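Local coordinates for protein uridylate kinase (Archaeoglobus fulgidus, PDB 2IJ9) that probably catalyses the reversible, ATP-dependent phosphorylation of UMP to UDP, a step of pyrimidine nucleotide biosynthesis, as a member of the UMP kinase family, at residues 4-9 with 115-120; 27-32 with 204-209; 137-142 with 152-157; 159-164 with 187-192. The protein carries 1 engineered substitution. One frame throughout, in Å; residues are numbered along the deposited sequence.

Contact 1 (4-9 with 115-120); sequences VLSLGG and TTDATA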
loop_
_atom_site.group_PDB
_atom_site.type_symbol
_atom_site.label_atom_id
_atom_site.label_comp_id
_atom_site.label_asym_id
_atom_site.label_seq_id
_atom_site.Cartn_x
_atom_site.Cartn_y
_atom_site.Cartn_z
ATOM N N VAL B 4 6.488 10.304 -26.538
ATOM C CA VAL B 4 5.575 9.436 -25.796
ATOM C C VAL B 4 6.390 8.716 -24.727
ATOM O O VAL B 4 7.337 7.989 -25.044
ATOM C CB VAL B 4 4.867 8.382 -26.699
ATOM C CG1 VAL B 4 3.974 7.430 -25.872
ATOM C CG2 VAL B 4 4.048 9.063 -27.762
ATOM N N LEU B 5 6.032 8.937 -23.465
ATOM C CA LEU B 5 6.652 8.231 -22.350
ATOM C C LEU B 5 5.698 7.186 -21.808
ATOM O O LEU B 5 4.501 7.443 -21.636
ATOM C CB LEU B 5 7.020 9.212 -21.237
ATOM C CG LEU B 5 7.604 8.629 -19.955
ATOM C CD1 LEU B 5 8.846 7.845 -20.293
ATOM C CD2 LEU B 5 7.894 9.740 -18.937
ATOM N N SER B 6 6.232 6.012 -21.519
ATOM C CA SER B 6 5.411 4.961 -20.943
ATOM C C SER B 6 5.884 4.624 -19.527
ATOM O O SER B 6 7.002 4.157 -19.333
ATOM C CB SER B 6 5.442 3.715 -21.836
ATOM O OG SER B 6 4.235 2.975 -21.744
ATOM N N LEU B 7 5.030 4.875 -18.541
ATOM C CA LEU B 7 5.297 4.465 -17.180
ATOM C C LEU B 7 4.415 3.276 -16.831
ATOM O O LEU B 7 3.207 3.421 -16.689
ATOM C CB LEU B 7 5.021 5.618 -16.230
ATOM C CG LEU B 7 5.849 6.868 -16.478
ATOM C CD1 LEU B 7 5.150 8.042 -15.859
ATOM C CD2 LEU B 7 7.231 6.688 -15.868
ATOM N N GLY B 8 5.025 2.103 -16.705
ATOM C CA GLY B 8 4.297 0.864 -16.464
ATOM C C GLY B 8 3.877 0.652 -15.020
ATOM O O GLY B 8 3.931 1.580 -14.194
ATOM N N GLY B 9 3.443 -0.577 -14.730
ATOM C CA GLY B 9 3.060 -0.987 -13.381
ATOM C C GLY B 9 4.276 -1.368 -12.564
ATOM O O GLY B 9 5.139 -2.117 -13.040
ATOM N N THR B 115 -2.196 -3.709 -23.239
ATOM C CA THR B 115 -2.016 -2.553 -22.384
ATOM C C THR B 115 -0.656 -1.877 -22.382
ATOM O O THR B 115 0.369 -2.485 -22.690
ATOM C CB THR B 115 -2.397 -2.888 -20.916
ATOM O OG1 THR B 115 -2.087 -4.261 -20.633
ATOM C CG2 THR B 115 -3.889 -2.648 -20.666
ATOM N N THR B 116 -0.725 -0.594 -22.023
ATOM C CA THR B 116 0.375 0.344 -21.694
ATOM C C THR B 116 1.507 0.506 -22.686
ATOM O O THR B 116 1.671 1.586 -23.244
ATOM C CB THR B 116 0.918 0.164 -20.282
ATOM O OG1 THR B 116 -0.135 -0.288 -19.418
ATOM C CG2 THR B 116 1.458 1.505 -19.783
ATOM N N ASP B 117 2.296 -0.548 -22.882
ATOM C CA ASP B 117 3.295 -0.569 -23.943
ATOM C C ASP B 117 2.603 -0.419 -25.286
ATOM O O ASP B 117 2.930 0.483 -26.067
ATOM C CB ASP B 117 4.081 -1.879 -23.919
ATOM C CG ASP B 117 4.949 -2.011 -22.692
ATOM O OD1 ASP B 117 5.087 -1.010 -21.955
ATOM O OD2 ASP B 117 5.493 -3.112 -22.466
ATOM N N ALA B 118 1.633 -1.299 -25.534
ATOM C CA ALA B 118 0.889 -1.304 -26.791
ATOM C C ALA B 118 0.120 -0.005 -26.919
ATOM O O ALA B 118 0.250 0.696 -27.918
ATOM C CB ALA B 118 -0.040 -2.499 -26.860
ATOM N N THR B 119 -0.636 0.333 -25.876
ATOM C CA THR B 119 -1.374 1.584 -25.838
ATOM C C THR B 119 -0.507 2.779 -26.217
ATOM O O THR B 119 -0.889 3.573 -27.071
ATOM C CB THR B 119 -1.968 1.801 -24.464
ATOM O OG1 THR B 119 -3.004 0.832 -24.252
ATOM C CG2 THR B 119 -2.527 3.224 -24.328
ATOM N N ALA B 120 0.669 2.882 -25.612
ATOM C CA ALA B 120 1.546 4.011 -25.874
ATOM C C ALA B 120 2.184 3.928 -27.247
ATOM O O ALA B 120 2.477 4.960 -27.848
ATOM C CB ALA B 120 2.609 4.137 -24.798
#
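Thr-116, just before helix 117-126, meets Ser-6 of strand 2-7 through its backbone and its methyl group. Its carbonyl O accepts a weak hydrogen bond from Ser-6 OG at 3.3 Å and also the backbone bond from Ala-120 N, so two donors converge on this oxygen. Its CG2 lies 3.7 Å from Ser-6 OG and 4.0 Å from Leu-7 O, which puts the methyl close to the last strand residue. Asp-117 brings OD1 to 4.1 Å from Ser-6 OG, near but not bonded. One turn further, the CB of Ala-120 sits against two strand side chains, 3.6 Å from Ser-6 OG and 3.7 Å from Val-4 CG1. The Val-4 methyl is delivered there because CG1 is anti to the backbone N (chi1 177°). Val-4 and Ser-6 thus face this helix, whereas Leu-5 and Leu-7 turn to the other side and touch Ile-26 and Phe-22 of helix 16-32. A sulfate ion, probably from the crystallisation liquor, lies about 3 Å from Gly-8 (nearest atoms). A parallel strand's end facing a helix start is consistent with the nucleotide site of the amino acid kinase fold, where Gly-9 is predicted to bind ATP and Thr-115 and Thr-116 UMP.

Contact 2 (27-32 with 204-209); sequences ESVAQQ and NIMKAV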
loop_
_atom_site.group_PDB
_atom_site.type_symbol
_atom_site.label_atom_id
_atom_site.label_comp_id
_atom_site.label_asym_id
_atom_site.label_seq_id
_atom_site.Cartn_x
_atom_site.Cartn_y
_atom_site.Cartn_z
ATOM N N GLU B 27 8.295 17.633 -16.492
ATOM C CA GLU B 27 8.201 19.077 -16.613
ATOM C C GLU B 27 9.413 19.687 -17.317
ATOM O O GLU B 27 9.249 20.558 -18.164
ATOM C CB GLU B 27 8.024 19.695 -15.232
ATOM C CG GLU B 27 7.857 21.184 -15.243
ATOM C CD GLU B 27 6.565 21.602 -15.871
ATOM O OE1 GLU B 27 5.500 21.379 -15.245
ATOM O OE2 GLU B 27 6.627 22.163 -16.986
ATOM N N SER B 28 10.616 19.228 -16.967
ATOM C CA SER B 28 11.845 19.612 -17.681
ATOM C C SER B 28 11.771 19.339 -19.171
ATOM O O SER B 28 11.996 20.242 -19.988
ATOM C CB SER B 28 13.071 18.892 -17.120
ATOM O OG SER B 28 13.829 19.754 -16.297
ATOM N N VAL B 29 11.450 18.095 -19.521
ATOM C CA VAL B 29 11.317 17.720 -20.921
ATOM C C VAL B 29 10.234 18.546 -21.618
ATOM O O VAL B 29 10.373 18.910 -22.788
ATOM C CB VAL B 29 11.044 16.221 -21.077
ATOM C CG1 VAL B 29 11.018 15.839 -22.541
ATOM C CG2 VAL B 29 12.114 15.421 -20.372
ATOM N N ALA B 30 9.181 18.872 -20.873
ATOM C CA ALA B 30 8.083 19.688 -21.377
ATOM C C ALA B 30 8.442 21.150 -21.635
ATOM O O ALA B 30 7.790 21.798 -22.461
ATOM C CB ALA B 30 6.903 19.610 -20.446
ATOM N N GLN B 31 9.454 21.668 -20.933
ATOM C CA GLN B 31 9.906 23.050 -21.157
ATOM C C GLN B 31 10.362 23.229 -22.604
ATOM O O GLN B 31 10.001 24.205 -23.265
ATOM C CB GLN B 31 11.045 23.459 -20.206
ATOM C CG GLN B 31 10.837 23.159 -18.726
ATOM C CD GLN B 31 9.909 24.134 -18.002
ATOM O OE1 GLN B 31 9.150 24.881 -18.620
ATOM N NE2 GLN B 31 9.967 24.115 -16.671
ATOM N N GLN B 32 11.141 22.263 -23.083
ATOM C CA GLN B 32 11.633 22.260 -24.458
ATOM C C GLN B 32 10.654 21.618 -25.457
ATOM O O GLN B 32 10.492 22.109 -26.573
ATOM C CB GLN B 32 13.025 21.595 -24.540
ATOM C CG GLN B 32 13.367 20.615 -23.382
ATOM C CD GLN B 32 14.669 19.824 -23.597
ATOM O OE1 GLN B 32 14.784 18.673 -23.168
ATOM N NE2 GLN B 32 15.646 20.442 -24.259
ATOM N N ASN B 204 17.438 8.295 -16.651
ATOM C CA ASN B 204 17.380 7.548 -17.904
ATOM C C ASN B 204 16.393 8.127 -18.890
ATOM O O ASN B 204 16.640 8.126 -20.100
ATOM C CB ASN B 204 16.993 6.099 -17.659
ATOM C CG ASN B 204 18.097 5.304 -17.043
ATOM O OD1 ASN B 204 18.982 5.855 -16.379
ATOM N ND2 ASN B 204 18.050 3.989 -17.238
ATOM N N ILE B 205 15.266 8.595 -18.366
ATOM C CA ILE B 205 14.237 9.209 -19.189
ATOM C C ILE B 205 14.806 10.445 -19.882
ATOM O O ILE B 205 14.701 10.561 -21.120
ATOM C CB ILE B 205 12.986 9.520 -18.342
ATOM C CG1 ILE B 205 12.248 8.208 -18.047
ATOM C CG2 ILE B 205 12.075 10.547 -19.032
ATOM C CD1 ILE B 205 11.228 8.294 -16.934
ATOM N N MET B 206 15.442 11.314 -19.079
ATOM C CA MET B 206 16.155 12.507 -19.551
ATOM C C MET B 206 17.207 12.190 -20.613
ATOM O O MET B 206 17.272 12.866 -21.636
ATOM C CB MET B 206 16.823 13.226 -18.379
ATOM C CG MET B 206 17.345 14.611 -18.725
ATOM S SD MET B 206 16.025 15.714 -19.264
ATOM C CE MET B 206 15.078 15.854 -17.759
ATOM N N LYS B 207 18.015 11.161 -20.350
ATOM C CA LYS B 207 18.997 10.640 -21.302
ATOM C C LYS B 207 18.375 10.180 -22.612
ATOM O O LYS B 207 18.840 10.569 -23.682
ATOM C CB LYS B 207 19.785 9.482 -20.686
ATOM C CG LYS B 207 20.773 9.922 -19.605
ATOM C CD LYS B 207 21.559 8.745 -19.058
ATOM C CE LYS B 207 22.681 8.329 -20.001
ATOM N NZ LYS B 207 23.601 7.346 -19.367
ATOM N N ALA B 208 17.326 9.361 -22.519
ATOM C CA ALA B 208 16.584 8.883 -23.698
ATOM C C ALA B 208 15.997 10.019 -24.548
ATOM O O ALA B 208 16.075 9.966 -25.788
ATOM C CB ALA B 208 15.502 7.907 -23.290
ATOM N N VAL B 209 15.424 11.027 -23.876
ATOM C CA VAL B 209 14.986 12.262 -24.527
ATOM C C VAL B 209 16.132 12.933 -25.292
ATOM O O VAL B 209 15.987 13.286 -26.460
ATOM C CB VAL B 209 14.401 13.264 -23.509
ATOM C CG1 VAL B 209 14.255 14.647 -24.124
ATOM C CG2 VAL B 209 13.066 12.782 -23.003
#
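Ser-28 begins the contact by resting its CB 3.7 Å from the terminal methyl, CE, of Met-206, while its OG makes a weak hydrogen bond to Asp-149 of the second subunit. Met-206 has CG anti to the backbone N (chi1 -168°) and its chain then bends twice, which accounts for a methyl that reaches the neighbouring helix although CB does not aim at it. Val-29 spends both branches: CG2 is 4.0 Å from Met-206 CE as the side chains slide past one another, and CG1 meets Val-209 CG2 tip to tip at 3.7 Å. An alanine here would lose both methyls and would probably leave a gap facing Val-209, with the Met-206 methyl freer to turn. Gln-32 adds a looser approach, its OE1 4.2 Å from Val-209 CG1. No hydrogen bond joins the segments, so the packing is apolar. The axes of segments 27-32 and 204-209 approach to 10.8 Å with 21° between their N-to-C directions, and Ile-205 and Val-209 also reach strand 131-136. Two helices running the same way over one face of a largely parallel sheet are the outer layer of an alpha/beta/alpha sandwich, away from the predicted nucleotide sites.

Contact 3 (137-142 with 152-157); sequences NVDGVY and AVKYDR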
loop_
_atom_site.group_PDB
_atom_site.type_symbol
_atom_site.label_atom_id
_atom_site.label_comp_id
_atom_site.label_asym_id
_atom_site.label_seq_id
_atom_site.Cartn_x
_atom_site.Cartn_y
_atom_site.Cartn_z
ATOM N N ASN B 137 10.840 -1.500 -15.567
ATOM C CA ASN B 137 11.602 -1.787 -14.349
ATOM C C ASN B 137 12.846 -2.625 -14.637
ATOM O O ASN B 137 13.640 -2.906 -13.740
ATOM C CB ASN B 137 10.716 -2.440 -13.272
ATOM C CG ASN B 137 9.717 -3.420 -13.854
ATOM O OD1 ASN B 137 10.022 -4.153 -14.800
ATOM N ND2 ASN B 137 8.506 -3.432 -13.293
ATOM N N VAL B 138 13.009 -3.023 -15.894
ATOM C CA VAL B 138 14.266 -3.632 -16.332
ATOM C C VAL B 138 15.062 -2.631 -17.183
ATOM O O VAL B 138 14.544 -1.574 -17.553
ATOM C CB VAL B 138 14.062 -5.002 -17.044
ATOM C CG1 VAL B 138 13.194 -5.920 -16.171
ATOM C CG2 VAL B 138 13.456 -4.822 -18.433
ATOM N N ASP B 139 16.313 -2.975 -17.483
ATOM C CA ASP B 139 17.288 -2.032 -18.051
ATOM C C ASP B 139 17.208 -1.898 -19.584
ATOM O O ASP B 139 17.494 -0.836 -20.142
ATOM C CB ASP B 139 18.698 -2.459 -17.628
ATOM C CG ASP B 139 19.694 -1.302 -17.577
ATOM O OD1 ASP B 139 19.433 -0.219 -18.160
ATOM O OD2 ASP B 139 20.760 -1.495 -16.946
ATOM N N GLY B 140 16.830 -2.977 -20.257
ATOM C CA GLY B 140 16.652 -2.951 -21.698
ATOM C C GLY B 140 15.984 -4.236 -22.129
ATOM O O GLY B 140 15.276 -4.874 -21.346
ATOM N N VAL B 141 16.201 -4.618 -23.380
ATOM C CA VAL B 141 15.721 -5.904 -23.863
ATOM C C VAL B 141 16.835 -6.906 -23.642
ATOM O O VAL B 141 17.998 -6.585 -23.856
ATOM C CB VAL B 141 15.351 -5.853 -25.352
ATOM C CG1 VAL B 141 14.789 -7.199 -25.813
ATOM C CG2 VAL B 141 14.337 -4.740 -25.599
ATOM N N TYR B 142 16.485 -8.117 -23.216
ATOM C CA TYR B 142 17.500 -9.105 -22.835
ATOM C C TYR B 142 17.550 -10.379 -23.701
ATOM O O TYR B 142 16.616 -10.671 -24.456
ATOM C CB TYR B 142 17.411 -9.405 -21.334
ATOM C CG TYR B 142 18.050 -8.307 -20.521
ATOM C CD1 TYR B 142 17.337 -7.160 -20.164
ATOM C CD2 TYR B 142 19.374 -8.401 -20.131
ATOM C CE1 TYR B 142 17.937 -6.138 -19.426
ATOM C CE2 TYR B 142 19.984 -7.394 -19.400
ATOM C CZ TYR B 142 19.267 -6.266 -19.052
ATOM O OH TYR B 142 19.896 -5.284 -18.317
ATOM N N ALA B 152 24.460 -13.623 -20.441
ATOM C CA ALA B 152 23.143 -13.074 -20.771
ATOM C C ALA B 152 23.121 -11.564 -20.483
ATOM O O ALA B 152 23.510 -11.106 -19.401
ATOM C CB ALA B 152 22.040 -13.802 -20.018
ATOM N N VAL B 153 22.690 -10.796 -21.484
ATOM C CA VAL B 153 22.856 -9.332 -21.494
ATOM C C VAL B 153 21.745 -8.629 -22.297
ATOM O O VAL B 153 20.938 -9.281 -22.992
ATOM C CB VAL B 153 24.231 -8.890 -22.103
ATOM C CG1 VAL B 153 24.935 -7.904 -21.171
ATOM C CG2 VAL B 153 25.135 -10.098 -22.436
ATOM N N LYS B 154 21.706 -7.298 -22.185
ATOM C CA LYS B 154 20.775 -6.485 -22.970
ATOM C C LYS B 154 21.347 -6.255 -24.373
ATOM O O LYS B 154 22.538 -6.486 -24.618
ATOM C CB LYS B 154 20.457 -5.141 -22.276
ATOM C CG LYS B 154 21.480 -4.029 -22.528
ATOM C CD LYS B 154 21.077 -2.714 -21.875
ATOM C CE LYS B 154 22.212 -1.694 -21.965
ATOM N NZ LYS B 154 21.982 -0.447 -21.170
ATOM N N TYR B 155 20.498 -5.802 -25.288
ATOM C CA TYR B 155 20.945 -5.393 -26.613
ATOM C C TYR B 155 20.945 -3.867 -26.670
ATOM O O TYR B 155 19.881 -3.255 -26.620
ATOM C CB TYR B 155 20.006 -5.944 -27.676
ATOM C CG TYR B 155 19.860 -7.447 -27.648
ATOM C CD1 TYR B 155 20.553 -8.238 -28.554
ATOM C CD2 TYR B 155 19.019 -8.079 -26.721
ATOM C CE1 TYR B 155 20.427 -9.620 -28.546
ATOM C CE2 TYR B 155 18.892 -9.464 -26.698
ATOM C CZ TYR B 155 19.596 -10.234 -27.621
ATOM O OH TYR B 155 19.481 -11.615 -27.634
ATOM N N ASP B 156 22.130 -3.258 -26.770
ATOM C CA ASP B 156 22.264 -1.787 -26.736
ATOM C C ASP B 156 21.600 -1.038 -27.900
ATOM O O ASP B 156 21.194 0.122 -27.747
ATOM C CB ASP B 156 23.723 -1.367 -26.574
ATOM C CG ASP B 156 24.123 -1.244 -25.122
ATOM O OD1 ASP B 156 23.842 -0.189 -24.517
ATOM O OD2 ASP B 156 24.712 -2.205 -24.585
ATOM N N ARG B 157 21.509 -1.696 -29.053
ATOM C CA ARG B 157 20.572 -1.277 -30.100
ATOM C C ARG B 157 19.913 -2.476 -30.781
ATOM O O ARG B 157 20.361 -3.614 -30.600
ATOM C CB ARG B 157 21.220 -0.341 -31.123
ATOM C CG ARG B 157 22.530 -0.821 -31.697
ATOM C CD ARG B 157 22.727 -0.286 -33.108
ATOM N NE ARG B 157 21.867 -0.972 -34.072
ATOM C CZ ARG B 157 21.951 -0.836 -35.394
ATOM N NH1 ARG B 157 22.859 -0.030 -35.930
ATOM N NH2 ARG B 157 21.126 -1.509 -36.184
#
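Tyr-142, predicted to bind ATP, pairs with Lys-154 in a single beta bridge at the neck of the loop that follows strand 131-136, their CA atoms 4.2 Å apart. The bond beside this bridge runs from Tyr-155 N to Val-141 O, 3.0 Å long with 143° at the hydrogen. Lys-154 CB lies over one face of the Tyr-142 ring, 3.7 Å from its centroid and 17° off the normal, the geometry of a CH-pi contact, though displaced toward the rim. The predicted ATP-site aromatic therefore rests against segment 152-157, on the other side of the loop, within the amino acid kinase fold. On the same lysine, CG sits between the backbone N and the carbonyl carbon (chi1 84°) and the chain is extended from there. Its NZ forms two long salt bridges, 4.0 Å to Asp-139 OD1 and 3.8 Å to Asp-156 OD1, so one ammonium is shared by two carboxylates and held closely by neither. Tyr-155 turns its ring edge to the other backbone, with CD2 3.4 Å from Val-141 O and CE2 3.4 Å from Tyr-142 C. Thr-216 OG1 hydrogen-bonds to both Val-141 N and Tyr-155 O, tying the two segments to strand 216-218.

Contact 4 (159-164 with 187-192); sequences SPQQLV and IIERSK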
loop_
_atom_site.group_PDB
_atom_site.type_symbol
_atom_site.label_atom_id
_atom_site.label_comp_id
_atom_site.label_asym_id
_atom_site.label_seq_id
_atom_site.Cartn_x
_atom_site.Cartn_y
_atom_site.Cartn_z
ATOM N N SER B 159 17.002 -3.490 -34.402
ATOM C CA SER B 159 16.062 -3.102 -35.433
ATOM C C SER B 159 14.713 -3.526 -34.899
ATOM O O SER B 159 14.639 -4.474 -34.113
ATOM C CB SER B 159 16.314 -3.872 -36.716
ATOM O OG SER B 159 15.538 -5.063 -36.716
ATOM N N PRO B 160 13.647 -2.816 -35.304
ATOM C CA PRO B 160 12.264 -3.257 -35.144
ATOM C C PRO B 160 12.083 -4.764 -35.389
ATOM O O PRO B 160 11.605 -5.477 -34.497
ATOM C CB PRO B 160 11.511 -2.456 -36.220
ATOM C CG PRO B 160 12.456 -1.380 -36.695
ATOM C CD PRO B 160 13.723 -1.472 -35.904
ATOM N N GLN B 161 12.484 -5.233 -36.572
ATOM C CA GLN B 161 12.334 -6.643 -36.961
ATOM C C GLN B 161 12.999 -7.575 -35.956
ATOM O O GLN B 161 12.430 -8.610 -35.581
ATOM C CB GLN B 161 12.912 -6.903 -38.357
ATOM C CG GLN B 161 12.092 -6.348 -39.514
ATOM C CD GLN B 161 12.341 -4.867 -39.769
ATOM O OE1 GLN B 161 13.254 -4.265 -39.199
ATOM N NE2 GLN B 161 11.522 -4.272 -40.630
ATOM N N GLN B 162 14.200 -7.194 -35.525
ATOM C CA GLN B 162 14.927 -7.933 -34.504
ATOM C C GLN B 162 14.089 -8.039 -33.228
ATOM O O GLN B 162 13.852 -9.151 -32.722
ATOM C CB GLN B 162 16.262 -7.251 -34.199
ATOM C CG GLN B 162 17.287 -7.273 -35.327
ATOM C CD GLN B 162 18.589 -6.598 -34.917
ATOM O OE1 GLN B 162 18.816 -5.424 -35.207
ATOM N NE2 GLN B 162 19.442 -7.338 -34.216
ATOM N N LEU B 163 13.637 -6.881 -32.735
ATOM C CA LEU B 163 12.805 -6.798 -31.533
ATOM C C LEU B 163 11.568 -7.669 -31.655
ATOM O O LEU B 163 11.210 -8.375 -30.713
ATOM C CB LEU B 163 12.386 -5.356 -31.234
ATOM C CG LEU B 163 11.285 -5.220 -30.172
ATOM C CD1 LEU B 163 11.780 -5.619 -28.768
ATOM C CD2 LEU B 163 10.663 -3.821 -30.180
ATOM N N VAL B 164 10.920 -7.618 -32.815
ATOM C CA VAL B 164 9.765 -8.465 -33.042
ATOM C C VAL B 164 10.136 -9.931 -32.791
ATOM O O VAL B 164 9.539 -10.585 -31.926
ATOM C CB VAL B 164 9.140 -8.245 -34.444
ATOM C CG1 VAL B 164 7.980 -9.224 -34.683
ATOM C CG2 VAL B 164 8.653 -6.798 -34.586
ATOM N N ILE B 187 3.629 -2.961 -33.564
ATOM C CA ILE B 187 3.238 -1.567 -33.743
ATOM C C ILE B 187 4.462 -0.663 -33.916
ATOM O O ILE B 187 4.467 0.198 -34.800
ATOM C CB ILE B 187 2.316 -1.064 -32.611
ATOM C CG1 ILE B 187 0.994 -1.837 -32.632
ATOM C CG2 ILE B 187 2.015 0.432 -32.778
ATOM C CD1 ILE B 187 0.240 -1.866 -31.295
ATOM N N ILE B 188 5.508 -0.882 -33.120
ATOM C CA ILE B 188 6.741 -0.100 -33.277
ATOM C C ILE B 188 7.377 -0.293 -34.658
ATOM O O ILE B 188 7.923 0.664 -35.242
ATOM C CB ILE B 188 7.792 -0.435 -32.218
ATOM C CG1 ILE B 188 7.216 -0.251 -30.823
ATOM C CG2 ILE B 188 9.007 0.462 -32.394
ATOM C CD1 ILE B 188 8.027 -0.914 -29.740
ATOM N N GLU B 189 7.301 -1.524 -35.168
ATOM C CA GLU B 189 7.847 -1.852 -36.485
ATOM C C GLU B 189 7.100 -1.125 -37.591
ATOM O O GLU B 189 7.724 -0.512 -38.459
ATOM C CB GLU B 189 7.847 -3.361 -36.750
ATOM C CG GLU B 189 8.609 -3.742 -38.016
ATOM C CD GLU B 189 8.412 -5.185 -38.432
ATOM O OE1 GLU B 189 7.863 -5.972 -37.639
ATOM O OE2 GLU B 189 8.811 -5.536 -39.562
ATOM N N ARG B 190 5.768 -1.190 -37.544
ATOM C CA ARG B 190 4.912 -0.468 -38.490
ATOM C C ARG B 190 5.167 1.030 -38.451
ATOM O O ARG B 190 5.325 1.658 -39.491
ATOM C CB ARG B 190 3.435 -0.747 -38.212
ATOM C CG ARG B 190 2.939 -2.045 -38.812
ATOM C CD ARG B 190 1.414 -2.111 -38.830
ATOM N NE ARG B 190 0.884 -3.052 -37.845
ATOM C CZ ARG B 190 -0.280 -3.689 -37.965
ATOM N NH1 ARG B 190 -1.049 -3.491 -39.031
ATOM N NH2 ARG B 190 -0.674 -4.532 -37.020
ATOM N N SER B 191 5.240 1.583 -37.242
ATOM C CA SER B 191 5.348 3.032 -37.040
ATOM C C SER B 191 6.720 3.591 -37.391
ATOM O O SER B 191 6.852 4.790 -37.670
ATOM C CB SER B 191 4.998 3.406 -35.597
ATOM O OG SER B 191 6.037 3.032 -34.700
ATOM N N LYS B 192 7.733 2.725 -37.354
ATOM C CA LYS B 192 9.120 3.121 -37.612
ATOM C C LYS B 192 9.555 4.302 -36.731
ATOM O O LYS B 192 10.375 5.127 -37.140
ATOM C CB LYS B 192 9.328 3.434 -39.102
ATOM C CG LYS B 192 8.858 2.311 -40.044
ATOM C CD LYS B 192 9.091 2.637 -41.522
ATOM C CE LYS B 192 8.027 3.579 -42.071
ATOM N NZ LYS B 192 8.253 3.895 -43.507
#
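An antiparallel helix pair brings Pro-160, in the first turn of helix 160-166, against Glu-189 near the end of helix 182-191. The axes of the two short segments approach to 9.0 Å at 167°. Glu-189 has CG anti to the backbone N (chi1 -171°) and an extended chain, and it touches three residues of the partner, crossing Gln-161 and Val-164 at about a right angle. Its CG touches Pro-160 CB at 3.6 Å; its OE2 is 3.2 Å from Gln-161 NE2, the amide and carboxylate planes being 71° apart; and its OE1 is 3.3 Å from Val-164 CG2. An alanine at this position would probably leave the Gln-161 amide without its neighbouring carboxylate and open a gap beside Pro-160 and Val-164. The start of helix 160-166 is fixed by a capping box, in which Gln-162 N donates to Ser-159 OG at 2.8 Å and Ser-159 N donates to Gln-162 OE1, also at 2.8 Å, from above the carbonyl plane. Deeper in the interface, Leu-163 CD2 meets Ile-188 CD1 at 3.9 Å, the side chains crossing at about a right angle. Both residues touch Ile-180, and Leu-163 and Pro-160 also pack on Ile-218 of strand 216-218.

Contact 1 uses strand 2-7 of the mostly parallel sheet; contacts 2 and 4 pack helices beside it, and contact 3 lies in the loop between strands 131-136 and 157-158. The centre of contact 1 lies about 2 Å from the centre of the chain, those of the others about 15 to 16 Å. Strand 2-7 runs on to helix 16-32, tying contact 1 to contact 2, where Leu-5 packs on Ile-205. Contacts 3 and 4 meet through Val-141 and Leu-163. Along the chain, contacts 1, 3 and 4 follow in series; contact 2 encloses 3 and 4 and interleaves with 1. The predicted nucleotide residues sit in contacts 1 and 3, which touch through Gly-9 and Asn-137, whereas contact 2 lies away from those sites and reaches the second subunit.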